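PDB 6PV5: putative O-GlcNAcase nagJ from Clostridium perfringens, which probably acts as a hexosaminidase of glycoside hydrolase family 84, with this chain supplying the catalytic barrel and flanking domains of a longer protein. Local coordinates for residues A190-F195 / I221-S226; E232-P237 / L268-E273; A263-L268 / A300-D305; V317-N322 / K366-M371. One frame throughout, in Å; residues are numbered along the deposited sequence.

Following the chain from the N terminus, contact 1 closes the first beta-alpha-beta unit of an eight-stranded parallel barrel, pairing strands 188-192 and 219-222 across helix 202-214. The loop after strand 219-222 then opens contact 2, which ends in the loop after strand 259-264. Before it closes, contact 3 starts on that same strand and runs on to strand 298-302, so contacts 2 and 3 cross and share Leu-268. Contact 4 comes last, binding helix 311-326 to the loop leading into strand 369-372. None encloses another. Contacts 1 and 3 adjoin through Ala-223 and Ala-263, while Trp-303 of contact 3 packs against Ile-270 of contact 2 and Leu-318 of contact 4.

Contact 1 of 4, residues A190-F195 / I221-S226; sequences AVVEGF and IYAPKS
Ile-221 and Glu-193 bury the most surface here, where strand 188-192 runs parallel to strand 219-222 and both pass into loops. The backbone of Ile-221 brackets Val-192: Ile-221 N donates to Val-191 O at 2.8 Å, almost straight at 170°, and Ile-221 O receives Glu-193 N at 3.1 Å. The side chains of Val-192 and Ile-221 share one face of the sheet, with Val-192 CG2 leaning on Ile-221 CB at 3.8 Å and on Ala-223 CB at 4.0 Å. Glu-193 sends an extended chain, CG opposite its own N (chi1 -165°), across Pro-224 at about a right angle, and OE1 passes 4.0 Å from Pro-224 CB. Its buried carboxylate is well satisfied, OE2 by a salt bridge to Arg-205 and a hydrogen bond with Tyr-220 OH, OE1 by Trp-200 N. Farther along, the aliphatic part of the Lys-225 chain folds back over the other loop, bringing Lys-225 CE to 3.2 Å from Gly-194 O. A water between the loops donates to Glu-193 O and Phe-195 O and accepts from Lys-225 N, joining them where direct pairing has ended. Strand 431-436 flanks this pair on one side, closing the barrel by backbone bonds to Val-436, with Ile-435 packing on Val-192 and Ile-221; strand 259-264 continues it on the other, and helix 202-214 covers the outside with Arg-205 and Tyr-212.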
loop_
_atom_site.group_PDB
_atom_site.type_symbol
_atom_site.label_atom_id
_atom_site.label_comp_id
_atom_site.label_asym_id
_atom_site.label_seq_id
_atom_site.Cartn_x
_atom_site.Cartn_y
_atom_site.Cartn_z
ATOM N N ALA A 190 3.759 -5.476 3.061
ATOM C CA ALA A 190 2.532 -5.917 3.697
ATOM C C ALA A 190 1.504 -4.785 3.718
ATOM O O ALA A 190 1.824 -3.606 3.538
ATOM C CB ALA A 190 2.830 -6.340 5.115
ATOM N N VAL A 191 0.264 -5.181 3.995
ATOM C CA VAL A 191 -0.782 -4.278 4.429
ATOM C C VAL A 191 -1.229 -4.790 5.786
ATOM O O VAL A 191 -1.372 -5.996 5.948
ATOM C CB VAL A 191 -1.931 -4.251 3.398
ATOM C CG1 VAL A 191 -3.125 -3.415 3.842
ATOM C CG2 VAL A 191 -1.440 -3.809 2.032
ATOM N N VAL A 192 -1.404 -3.882 6.759
ATOM C CA VAL A 192 -1.976 -4.245 8.049
ATOM C C VAL A 192 -3.386 -3.667 8.110
ATOM O O VAL A 192 -3.592 -2.510 7.768
ATOM C CB VAL A 192 -1.123 -3.780 9.252
ATOM C CG1 VAL A 192 -0.833 -2.268 9.230
ATOM C CG2 VAL A 192 -1.747 -4.218 10.587
ATOM N N GLU A 193 -4.357 -4.477 8.536
ATOM C CA GLU A 193 -5.649 -3.937 8.926
ATOM C C GLU A 193 -5.538 -3.299 10.309
ATOM O O GLU A 193 -5.983 -3.861 11.304
ATOM C CB GLU A 193 -6.734 -5.015 8.840
ATOM C CG GLU A 193 -8.142 -4.433 8.888
ATOM C CD GLU A 193 -9.324 -5.336 8.545
ATOM O OE1 GLU A 193 -10.399 -5.099 9.098
ATOM O OE2 GLU A 193 -9.173 -6.245 7.704
ATOM N N GLY A 194 -4.978 -2.089 10.371
ATOM C CA GLY A 194 -4.701 -1.495 11.665
ATOM C C GLY A 194 -5.430 -0.177 11.929
ATOM O O GLY A 194 -5.043 0.546 12.833
ATOM N N PHE A 195 -6.506 0.129 11.191
ATOM C CA PHE A 195 -7.279 1.337 11.472
ATOM C C PHE A 195 -8.319 1.059 12.557
ATOM O O PHE A 195 -8.784 -0.080 12.681
ATOM C CB PHE A 195 -8.040 1.793 10.221
ATOM C CG PHE A 195 -8.664 0.655 9.462
ATOM C CD1 PHE A 195 -9.886 0.129 9.861
ATOM C CD2 PHE A 195 -7.997 0.072 8.399
ATOM C CE1 PHE A 195 -10.451 -0.935 9.183
ATOM C CE2 PHE A 195 -8.558 -1.006 7.735
ATOM C CZ PHE A 195 -9.772 -1.516 8.143
ATOM N N ILE A 221 -1.379 -8.451 7.380
ATOM C CA ILE A 221 -1.389 -8.561 8.826
ATOM C C ILE A 221 -2.810 -8.396 9.342
ATOM O O ILE A 221 -3.392 -7.307 9.339
ATOM C CB ILE A 221 -0.368 -7.611 9.494
ATOM C CG1 ILE A 221 1.033 -7.792 8.907
ATOM C CG2 ILE A 221 -0.366 -7.811 10.999
ATOM C CD1 ILE A 221 2.062 -6.853 9.483
ATOM N N TYR A 222 -3.367 -9.514 9.806
ATOM C CA TYR A 222 -4.713 -9.547 10.339
ATOM C C TYR A 222 -4.716 -9.019 11.767
ATOM O O TYR A 222 -4.429 -9.744 12.723
ATOM C CB TYR A 222 -5.286 -10.956 10.186
ATOM C CG TYR A 222 -6.716 -11.099 10.633
ATOM C CD1 TYR A 222 -7.768 -10.777 9.783
ATOM C CD2 TYR A 222 -7.020 -11.562 11.903
ATOM C CE1 TYR A 222 -9.089 -10.903 10.194
ATOM C CE2 TYR A 222 -8.334 -11.695 12.325
ATOM C CZ TYR A 222 -9.372 -11.389 11.458
ATOM O OH TYR A 222 -10.668 -11.515 11.884
ATOM N N ALA A 223 -5.050 -7.737 11.919
ATOM C CA ALA A 223 -4.976 -7.118 13.237
ATOM C C ALA A 223 -6.224 -6.284 13.546
ATOM O O ALA A 223 -6.119 -5.217 14.138
ATOM C CB ALA A 223 -3.695 -6.315 13.340
ATOM N N PRO A 224 -7.457 -6.764 13.251
ATOM C CA PRO A 224 -8.639 -5.911 13.332
ATOM C C PRO A 224 -8.942 -5.576 14.786
ATOM O O PRO A 224 -9.171 -6.477 15.597
ATOM C CB PRO A 224 -9.784 -6.752 12.742
ATOM C CG PRO A 224 -9.121 -7.994 12.161
ATOM C CD PRO A 224 -7.802 -8.152 12.894
ATOM N N LYS A 225 -8.981 -4.267 15.074
ATOM C CA LYS A 225 -9.124 -3.748 16.426
ATOM C C LYS A 225 -10.400 -4.262 17.079
ATOM O O LYS A 225 -10.434 -4.421 18.294
ATOM C CB LYS A 225 -9.046 -2.217 16.456
ATOM C CG LYS A 225 -7.619 -1.693 16.561
ATOM C CD LYS A 225 -7.421 -0.281 16.080
ATOM C CE LYS A 225 -5.959 0.042 15.845
ATOM N NZ LYS A 225 -5.189 0.081 17.111
ATOM N N SER A 226 -11.427 -4.532 16.265
ATOM C CA SER A 226 -12.739 -4.858 16.797
ATOM C C SER A 226 -12.932 -6.364 16.956
ATOM O O SER A 226 -13.915 -6.775 17.555
ATOM C CB SER A 226 -13.829 -4.257 15.940
ATOM O OG SER A 226 -13.835 -4.875 14.666
HETATM O O HOH W 1 -8.342 -2.618 12.430
#

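Contact 2 of 4, residues E232-P237 / L268-E273; sequences EKWREP and LDIKFE
Trp-234 and Arg-235 converge on the carboxylate of Asp-269 from neighbouring positions. The indole points its N-H straight at it: Trp-234 NE1 reaches the syn lone pair of Asp-269 OD1 at 3.1 Å and 174°, with the oxygen in the ring plane and the carboxylate turned 70° from it. The Arg-235 and Asp-269 side chains point at each other from opposite directions, their planes also 70° apart, and Arg-235 NH1 makes a salt bridge to Asp-269 OD2 at 2.9 Å. Each hydrogen bond within it is bent and weak, NH1 to OD2 included, as are those from NH1 and NH2 to OD1. Trp-234 CZ2 lies over the centre of the guanidinium, 3.4 Å from its plane, with the two planes inclined to each other. A type I turn from Lys-233 to Glu-236 sets this pair side by side, in the loop after barrel strand 219-222, while Asp-269 belongs to the loop after the next strand, 259-264. Beyond the polar cluster, Ile-270 crosses the indole at about a right angle, with Ile-270 CD1 4.0 Å from Trp-234 CH2; Leu-268 CD1 sits 4.3 Å from Trp-234 CD1. Arg-235 NE turns to Asp-280 on helix 274-294, a second salt bridge that helps fix its rotation.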
loop_
_atom_site.group_PDB
_atom_site.type_symbol
_atom_site.label_atom_id
_atom_site.label_comp_id
_atom_site.label_asym_id
_atom_site.label_seq_id
_atom_site.Cartn_x
_atom_site.Cartn_y
_atom_site.Cartn_z
ATOM N N GLU A 232 -9.178 -8.783 23.317
ATOM C CA GLU A 232 -9.882 -8.921 24.587
ATOM C C GLU A 232 -9.941 -10.398 24.976
ATOM O O GLU A 232 -9.724 -10.751 26.133
ATOM C CB GLU A 232 -11.315 -8.390 24.521
ATOM C CG GLU A 232 -11.450 -6.923 24.891
ATOM C CD GLU A 232 -11.480 -5.964 23.708
ATOM O OE1 GLU A 232 -11.046 -6.361 22.596
ATOM O OE2 GLU A 232 -11.940 -4.818 23.902
ATOM N N LYS A 233 -10.234 -11.248 23.989
ATOM C CA LYS A 233 -10.324 -12.681 24.201
ATOM C C LYS A 233 -9.148 -13.391 23.535
ATOM O O LYS A 233 -9.351 -14.394 22.857
ATOM C CB LYS A 233 -11.593 -13.201 23.518
ATOM C CG LYS A 233 -12.914 -12.642 24.027
ATOM C CD LYS A 233 -14.104 -13.346 23.392
ATOM C CE LYS A 233 -15.412 -12.612 23.592
ATOM N NZ LYS A 233 -15.891 -12.683 24.993
ATOM N N TRP A 234 -7.920 -12.873 23.700
ATOM C CA TRP A 234 -6.769 -13.462 23.015
ATOM C C TRP A 234 -6.518 -14.906 23.450
ATOM O O TRP A 234 -5.970 -15.684 22.679
ATOM C CB TRP A 234 -5.495 -12.635 23.196
ATOM C CG TRP A 234 -5.052 -12.510 24.617
ATOM C CD1 TRP A 234 -5.462 -11.570 25.513
ATOM C CD2 TRP A 234 -4.107 -13.346 25.314
ATOM N NE1 TRP A 234 -4.824 -11.745 26.712
ATOM C CE2 TRP A 234 -3.983 -12.827 26.619
ATOM C CE3 TRP A 234 -3.357 -14.476 24.967
ATOM C CZ2 TRP A 234 -3.149 -13.400 27.579
ATOM C CZ3 TRP A 234 -2.514 -15.030 25.910
ATOM C CH2 TRP A 234 -2.420 -14.504 27.201
ATOM N N ARG A 235 -6.888 -15.242 24.687
ATOM C CA ARG A 235 -6.679 -16.593 25.189
ATOM C C ARG A 235 -7.589 -17.596 24.478
ATOM O O ARG A 235 -7.218 -18.758 24.332
ATOM C CB ARG A 235 -6.912 -16.641 26.699
ATOM C CG ARG A 235 -5.866 -15.886 27.500
ATOM C CD ARG A 235 -6.481 -15.631 28.855
ATOM N NE ARG A 235 -5.629 -14.857 29.748
ATOM C CZ ARG A 235 -5.674 -13.536 29.881
ATOM N NH1 ARG A 235 -6.532 -12.821 29.171
ATOM N NH2 ARG A 235 -4.863 -12.932 30.732
ATOM N N GLU A 236 -8.760 -17.134 24.011
ATOM C CA GLU A 236 -9.816 -18.025 23.554
ATOM C C GLU A 236 -9.622 -18.383 22.084
ATOM O O GLU A 236 -9.348 -17.524 21.251
ATOM C CB GLU A 236 -11.197 -17.424 23.816
ATOM C CG GLU A 236 -11.395 -16.942 25.244
ATOM C CD GLU A 236 -12.787 -16.407 25.566
ATOM O OE1 GLU A 236 -13.748 -16.718 24.800
ATOM O OE2 GLU A 236 -12.917 -15.668 26.576
ATOM N N PRO A 237 -9.754 -19.675 21.712
ATOM C CA PRO A 237 -9.682 -20.078 20.305
ATOM C C PRO A 237 -10.868 -19.520 19.520
ATOM O O PRO A 237 -11.844 -19.069 20.120
ATOM C CB PRO A 237 -9.736 -21.613 20.385
ATOM C CG PRO A 237 -10.434 -21.902 21.696
ATOM C CD PRO A 237 -9.952 -20.810 22.626
ATOM N N LEU A 268 -3.321 -5.916 27.333
ATOM C CA LEU A 268 -4.282 -5.301 28.241
ATOM C C LEU A 268 -4.384 -6.030 29.586
ATOM O O LEU A 268 -4.665 -5.382 30.591
ATOM C CB LEU A 268 -5.640 -5.053 27.559
ATOM C CG LEU A 268 -6.682 -6.173 27.397
ATOM C CD1 LEU A 268 -6.127 -7.530 26.981
ATOM C CD2 LEU A 268 -7.658 -6.264 28.562
ATOM N N ASP A 269 -4.140 -7.353 29.629
ATOM C CA ASP A 269 -4.333 -8.051 30.897
ATOM C C ASP A 269 -3.310 -9.161 31.156
ATOM O O ASP A 269 -3.331 -9.752 32.237
ATOM C CB ASP A 269 -5.773 -8.550 31.049
ATOM C CG ASP A 269 -6.129 -9.720 30.146
ATOM O OD1 ASP A 269 -5.264 -10.159 29.345
ATOM O OD2 ASP A 269 -7.263 -10.204 30.270
ATOM N N ILE A 270 -2.426 -9.446 30.188
ATOM C CA ILE A 270 -1.462 -10.527 30.329
ATOM C C ILE A 270 -0.702 -10.377 31.648
ATOM O O ILE A 270 -0.443 -9.267 32.120
ATOM C CB ILE A 270 -0.533 -10.648 29.103
ATOM C CG1 ILE A 270 0.262 -11.957 29.117
ATOM C CG2 ILE A 270 0.373 -9.430 28.968
ATOM C CD1 ILE A 270 0.869 -12.347 27.787
ATOM N N LYS A 271 -0.397 -11.523 32.265
ATOM C CA LYS A 271 0.405 -11.574 33.475
ATOM C C LYS A 271 1.788 -12.132 33.136
ATOM O O LYS A 271 1.948 -12.953 32.231
ATOM C CB LYS A 271 -0.353 -12.318 34.584
ATOM C CG LYS A 271 -1.321 -11.480 35.416
ATOM C CD LYS A 271 -0.612 -10.408 36.234
ATOM C CE LYS A 271 -1.395 -9.921 37.436
ATOM N NZ LYS A 271 -2.679 -9.290 37.046
ATOM N N PHE A 272 2.800 -11.633 33.844
ATOM C CA PHE A 272 4.176 -12.018 33.594
ATOM C C PHE A 272 4.699 -12.781 34.810
ATOM O O PHE A 272 5.525 -13.680 34.677
ATOM C CB PHE A 272 5.032 -10.776 33.334
ATOM C CG PHE A 272 4.605 -9.904 32.177
ATOM C CD1 PHE A 272 4.900 -10.251 30.865
ATOM C CD2 PHE A 272 3.939 -8.704 32.400
ATOM C CE1 PHE A 272 4.524 -9.430 29.808
ATOM C CE2 PHE A 272 3.573 -7.878 31.344
ATOM C CZ PHE A 272 3.855 -8.248 30.052
ATOM N N GLU A 273 4.156 -12.427 35.981
ATOM C CA GLU A 273 4.681 -12.797 37.285
ATOM C C GLU A 273 4.013 -14.078 37.800
ATOM O O GLU A 273 2.785 -14.185 37.844
ATOM C CB GLU A 273 4.518 -11.608 38.246
ATOM C CG GLU A 273 3.106 -11.010 38.303
ATOM C CD GLU A 273 2.727 -9.891 37.337
ATOM O OE1 GLU A 273 2.937 -10.053 36.124
ATOM O OE2 GLU A 273 2.199 -8.863 37.802
#

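Contact 3 of 4, residues A263-L268 / A300-D305; sequences AISPGL and AILWDD
Leu-302 and Ala-263 meet on the inner face of the barrel, Leu-302 CD2 at 3.9 Å from Ala-263 CB, and the methyl of Ala-300 stands beside them, Ala-263 CB to Ala-300 CB being 4.3 Å. On the outer side, past the strand end, the Pro-266 ring crosses the Trp-303 indole at about a right angle, with Pro-266 CG 4.0 Å from Trp-303 CZ3. Gly-267 continues the cover by laying its CA near the same carbon. The indole is brought there by chi1 of -49°, which sets CG beside the backbone N and turns the benzene end back to the loop after strand 259-264. Between the two apolar groups runs the parallel pairing: Ile-264 N donates to Ala-300 O and Ile-264 O accepts Leu-302 N, each at 2.9 Å, bracketing Ile-301. Beyond these bonds the strands part and waters take over. One water donates to Leu-302 O at 2.6 Å and accepts from Gly-267 N; another links Ser-265 OG with Asp-304 OD1, to which it donates at 2.7 Å. Asp-305, the predicted proton donor, follows directly and is hydrogen-bonded through OD1 to Tyr-342 OH. The chemistry thus changes along the strands, from a regularly bonded body to a hydrated rim at their C-terminal ends, where a barrel of this type carries its active site and where the waters bridge the diverging loops just before Asp-305.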
loop_
_atom_site.group_PDB
_atom_site.type_symbol
_atom_site.label_atom_id
_atom_site.label_comp_id
_atom_site.label_asym_id
_atom_site.label_seq_id
_atom_site.Cartn_x
_atom_site.Cartn_y
_atom_site.Cartn_z
ATOM N N ALA A 263 -2.146 -11.429 14.265
ATOM C CA ALA A 263 -1.640 -10.554 15.307
ATOM C C ALA A 263 -2.413 -10.780 16.599
ATOM O O ALA A 263 -3.641 -10.845 16.582
ATOM C CB ALA A 263 -1.713 -9.099 14.875
ATOM N N ILE A 264 -1.672 -10.839 17.714
ATOM C CA ILE A 264 -2.204 -11.005 19.056
ATOM C C ILE A 264 -1.801 -9.788 19.889
ATOM O O ILE A 264 -0.631 -9.418 19.898
ATOM C CB ILE A 264 -1.640 -12.300 19.684
ATOM C CG1 ILE A 264 -1.861 -13.506 18.773
ATOM C CG2 ILE A 264 -2.256 -12.529 21.053
ATOM C CD1 ILE A 264 -1.086 -14.739 19.174
ATOM N N SER A 265 -2.765 -9.191 20.608
ATOM C CA SER A 265 -2.501 -8.063 21.485
ATOM C C SER A 265 -2.902 -8.427 22.903
ATOM O O SER A 265 -3.984 -8.060 23.347
ATOM C CB SER A 265 -3.209 -6.786 21.058
ATOM O OG SER A 265 -2.974 -6.508 19.693
ATOM N N PRO A 266 -2.040 -9.144 23.654
ATOM C CA PRO A 266 -2.409 -9.640 24.983
ATOM C C PRO A 266 -2.194 -8.607 26.078
ATOM O O PRO A 266 -2.531 -8.841 27.239
ATOM C CB PRO A 266 -1.374 -10.750 25.199
ATOM C CG PRO A 266 -0.147 -10.272 24.456
ATOM C CD PRO A 266 -0.694 -9.572 23.222
ATOM N N GLY A 267 -1.626 -7.465 25.680
ATOM C CA GLY A 267 -1.047 -6.497 26.599
ATOM C C GLY A 267 -2.020 -5.939 27.636
ATOM O O GLY A 267 -1.583 -5.522 28.701
ATOM N N LEU A 268 -3.321 -5.916 27.333
ATOM C CA LEU A 268 -4.282 -5.301 28.241
ATOM C C LEU A 268 -4.384 -6.030 29.586
ATOM O O LEU A 268 -4.665 -5.382 30.591
ATOM C CB LEU A 268 -5.640 -5.053 27.559
ATOM C CG LEU A 268 -6.682 -6.173 27.397
ATOM C CD1 LEU A 268 -6.127 -7.530 26.981
ATOM C CD2 LEU A 268 -7.658 -6.264 28.562
ATOM N N ALA A 300 2.339 -12.420 15.016
ATOM C CA ALA A 300 2.860 -11.171 15.535
ATOM C C ALA A 300 2.279 -11.004 16.919
ATOM O O ALA A 300 1.120 -11.339 17.143
ATOM C CB ALA A 300 2.478 -10.017 14.625
ATOM N N ILE A 301 3.117 -10.546 17.848
ATOM C CA ILE A 301 2.625 -10.164 19.156
ATOM C C ILE A 301 2.891 -8.669 19.315
ATOM O O ILE A 301 4.035 -8.226 19.201
ATOM C CB ILE A 301 3.295 -10.991 20.275
ATOM C CG1 ILE A 301 3.214 -12.498 20.016
ATOM C CG2 ILE A 301 2.712 -10.612 21.626
ATOM C CD1 ILE A 301 3.844 -13.344 21.103
ATOM N N LEU A 302 1.824 -7.917 19.599
ATOM C CA LEU A 302 1.861 -6.458 19.588
ATOM C C LEU A 302 1.814 -5.943 21.024
ATOM O O LEU A 302 1.020 -6.446 21.812
ATOM C CB LEU A 302 0.620 -5.996 18.809
ATOM C CG LEU A 302 0.740 -5.792 17.291
ATOM C CD1 LEU A 302 1.686 -6.738 16.566
ATOM C CD2 LEU A 302 -0.615 -5.750 16.600
ATOM N N TRP A 303 2.648 -4.938 21.360
ATOM C CA TRP A 303 2.483 -4.224 22.625
ATOM C C TRP A 303 2.097 -2.757 22.415
ATOM O O TRP A 303 2.198 -1.955 23.336
ATOM C CB TRP A 303 3.740 -4.331 23.498
ATOM C CG TRP A 303 4.264 -5.730 23.635
ATOM C CD1 TRP A 303 5.265 -6.304 22.905
ATOM C CD2 TRP A 303 3.778 -6.747 24.528
ATOM N NE1 TRP A 303 5.451 -7.601 23.296
ATOM C CE2 TRP A 303 4.562 -7.900 24.298
ATOM C CE3 TRP A 303 2.786 -6.790 25.519
ATOM C CZ2 TRP A 303 4.375 -9.082 25.018
ATOM C CZ3 TRP A 303 2.588 -7.964 26.220
ATOM C CH2 TRP A 303 3.376 -9.088 25.967
ATOM N N ASP A 304 1.698 -2.383 21.200
ATOM C CA ASP A 304 1.359 -0.988 20.955
ATOM C C ASP A 304 0.125 -0.615 21.770
ATOM O O ASP A 304 -0.826 -1.389 21.874
ATOM C CB ASP A 304 1.138 -0.680 19.471
ATOM C CG ASP A 304 -0.019 -1.437 18.834
ATOM O OD1 ASP A 304 -0.039 -2.677 18.939
ATOM O OD2 ASP A 304 -0.888 -0.783 18.223
ATOM N N ASP A 305 0.157 0.589 22.347
ATOM C CA ASP A 305 -1.028 1.160 22.966
ATOM C C ASP A 305 -1.556 0.246 24.083
ATOM O O ASP A 305 -2.695 -0.206 24.019
ATOM C CB ASP A 305 -2.100 1.504 21.915
ATOM C CG ASP A 305 -1.656 2.377 20.744
ATOM O OD1 ASP A 305 -1.085 3.483 20.978
ATOM O OD2 ASP A 305 -1.922 1.964 19.589
HETATM O O HOH W 2 -2.322 -3.968 19.528
HETATM O O HOH W 3 -0.996 -5.823 23.301
#

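Contact 4 of 4, residues V317-N322 / K366-M371; sequences VLNRFN and KDIEVM
Asn-322 and Asp-367 form the direct polar bond of this contact: Asn-322 ND2 donates to Asp-367 OD1 at 3.1 Å, bent to 141°. The donor meets the oxygen on its syn side but lies somewhat out of the carboxylate plane, and the amide and carboxylate stand 85° apart. Asn-322 CG is placed opposite the backbone N (chi1 -171°), which swings the amide off the helix and over the loop. ND2 has a second partner in Asp-365, while OD1 accepts a hydrogen bond from a water 2.8 Å away; that water also donates to Asp-367 O at 3.0 Å. Both ends of the amide are therefore engaged, which fixes its flip. The nonpolar part rests on Ile-368, the residue burying the most surface. Its CD1 enters the helix side, 4.2 Å from Leu-318 CB and 3.8 Å from Leu-318 O. The same methyl of Ile-368 comes within 3.7 Å of Asn-319 OD1, crossing that side chain at about a right angle, while CG1 slides past Asn-322. Asn-319 itself is bonded to the end of helix 355-363 and the loop after it, taking Asp-365 N on OD1 and giving ND2 to Thr-363 O. In the barrel, strand 369-372 lies between strands 336-338 and 399-403, with Thr-337 touching both Ile-368 and Leu-318; helix 311-326 packs outside, where Leu-318 and Phe-321 also bear on Ile-301 of strand 298-302.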
loop_
_atom_site.group_PDB
_atom_site.type_symbol
_atom_site.label_atom_id
_atom_site.label_comp_id
_atom_site.label_asym_id
_atom_site.label_seq_id
_atom_site.Cartn_x
_atom_site.Cartn_y
_atom_site.Cartn_z
ATOM N N VAL A 317 8.666 -12.619 27.163
ATOM C CA VAL A 317 7.500 -13.322 26.635
ATOM C C VAL A 317 7.736 -13.620 25.161
ATOM O O VAL A 317 7.510 -14.745 24.728
ATOM C CB VAL A 317 6.180 -12.557 26.866
ATOM C CG1 VAL A 317 5.083 -12.974 25.891
ATOM C CG2 VAL A 317 5.702 -12.667 28.305
ATOM N N LEU A 318 8.256 -12.625 24.422
ATOM C CA LEU A 318 8.522 -12.771 22.996
ATOM C C LEU A 318 9.625 -13.799 22.721
ATOM O O LEU A 318 9.538 -14.546 21.745
ATOM C CB LEU A 318 8.911 -11.416 22.378
ATOM C CG LEU A 318 7.811 -10.351 22.239
ATOM C CD1 LEU A 318 8.392 -9.065 21.655
ATOM C CD2 LEU A 318 6.673 -10.829 21.339
ATOM N N ASN A 319 10.713 -13.767 23.505
ATOM C CA ASN A 319 11.843 -14.676 23.274
ATOM C C ASN A 319 11.426 -16.125 23.557
ATOM O O ASN A 319 11.737 -17.025 22.784
ATOM C CB ASN A 319 13.063 -14.358 24.153
ATOM C CG ASN A 319 13.676 -12.987 23.939
ATOM O OD1 ASN A 319 13.644 -12.421 22.844
ATOM N ND2 ASN A 319 14.271 -12.451 24.989
ATOM N N ARG A 320 10.671 -16.321 24.637
ATOM C CA ARG A 320 10.144 -17.630 24.984
ATOM C C ARG A 320 9.226 -18.144 23.879
ATOM O O ARG A 320 9.362 -19.297 23.464
ATOM C CB ARG A 320 9.434 -17.577 26.334
ATOM C CG ARG A 320 9.409 -18.922 27.054
ATOM C CD ARG A 320 8.581 -18.832 28.320
ATOM N NE ARG A 320 8.092 -20.147 28.713
ATOM C CZ ARG A 320 7.345 -20.366 29.784
ATOM N NH1 ARG A 320 7.015 -19.363 30.576
ATOM N NH2 ARG A 320 6.923 -21.586 30.069
ATOM N N PHE A 321 8.325 -17.278 23.378
ATOM C CA PHE A 321 7.387 -17.682 22.346
ATOM C C PHE A 321 8.157 -18.070 21.093
ATOM O O PHE A 321 7.814 -19.045 20.420
ATOM C CB PHE A 321 6.344 -16.591 22.062
ATOM C CG PHE A 321 5.285 -16.993 21.061
ATOM C CD1 PHE A 321 4.095 -17.566 21.478
ATOM C CD2 PHE A 321 5.489 -16.817 19.700
ATOM C CE1 PHE A 321 3.120 -17.931 20.555
ATOM C CE2 PHE A 321 4.519 -17.190 18.778
ATOM C CZ PHE A 321 3.335 -17.749 19.207
ATOM N N ASN A 322 9.185 -17.273 20.781
ATOM C CA ASN A 322 10.026 -17.489 19.617
ATOM C C ASN A 322 10.753 -18.834 19.755
ATOM O O ASN A 322 10.917 -19.569 18.777
ATOM C CB ASN A 322 11.027 -16.338 19.510
ATOM C CG ASN A 322 11.826 -16.330 18.233
ATOM O OD1 ASN A 322 11.273 -16.416 17.137
ATOM N ND2 ASN A 322 13.126 -16.146 18.358
ATOM N N LYS A 366 17.465 -11.173 18.216
ATOM C CA LYS A 366 17.751 -10.422 17.003
ATOM C C LYS A 366 16.968 -10.910 15.783
ATOM O O LYS A 366 16.832 -10.168 14.801
ATOM C CB LYS A 366 19.254 -10.352 16.718
ATOM C CG LYS A 366 20.054 -9.482 17.686
ATOM C CD LYS A 366 21.347 -8.941 17.095
ATOM C CE LYS A 366 22.481 -8.754 18.089
ATOM N NZ LYS A 366 22.028 -8.145 19.367
ATOM N N ASP A 367 16.453 -12.142 15.822
ATOM C CA ASP A 367 15.749 -12.657 14.657
ATOM C C ASP A 367 14.245 -12.366 14.756
ATOM O O ASP A 367 13.476 -12.786 13.889
ATOM C CB ASP A 367 16.118 -14.121 14.388
ATOM C CG ASP A 367 15.661 -15.092 15.463
ATOM O OD1 ASP A 367 15.145 -14.626 16.520
ATOM O OD2 ASP A 367 15.824 -16.315 15.242
ATOM N N ILE A 368 13.828 -11.659 15.821
ATOM C CA ILE A 368 12.456 -11.184 15.938
ATOM C C ILE A 368 12.357 -9.832 15.234
ATOM O O ILE A 368 13.178 -8.961 15.479
ATOM C CB ILE A 368 12.013 -11.096 17.409
ATOM C CG1 ILE A 368 12.000 -12.477 18.080
ATOM C CG2 ILE A 368 10.667 -10.382 17.516
ATOM C CD1 ILE A 368 11.854 -12.438 19.599
ATOM N N GLU A 369 11.339 -9.678 14.373
ATOM C CA GLU A 369 11.126 -8.478 13.578
ATOM C C GLU A 369 10.415 -7.445 14.444
ATOM O O GLU A 369 9.573 -7.814 15.256
ATOM C CB GLU A 369 10.337 -8.828 12.314
ATOM C CG GLU A 369 10.924 -10.015 11.556
ATOM C CD GLU A 369 12.186 -9.699 10.762
ATOM O OE1 GLU A 369 12.760 -8.595 10.955
ATOM O OE2 GLU A 369 12.590 -10.541 9.934
ATOM N N VAL A 370 10.813 -6.169 14.290
ATOM C CA VAL A 370 10.293 -5.060 15.083
ATOM C C VAL A 370 9.816 -3.944 14.152
ATOM O O VAL A 370 10.579 -3.458 13.313
ATOM C CB VAL A 370 11.310 -4.521 16.106
ATOM C CG1 VAL A 370 10.720 -3.410 16.965
ATOM C CG2 VAL A 370 11.805 -5.626 17.030
ATOM N N MET A 371 8.553 -3.536 14.360
ATOM C CA MET A 371 7.886 -2.498 13.582
ATOM C C MET A 371 7.982 -1.174 14.331
ATOM O O MET A 371 7.915 -1.127 15.557
ATOM C CB MET A 371 6.410 -2.856 13.329
ATOM C CG MET A 371 6.279 -4.066 12.394
ATOM S SD MET A 371 4.572 -4.556 11.929
ATOM C CE MET A 371 3.824 -4.991 13.496
HETATM O O HOH W 4 11.545 -14.945 14.824
#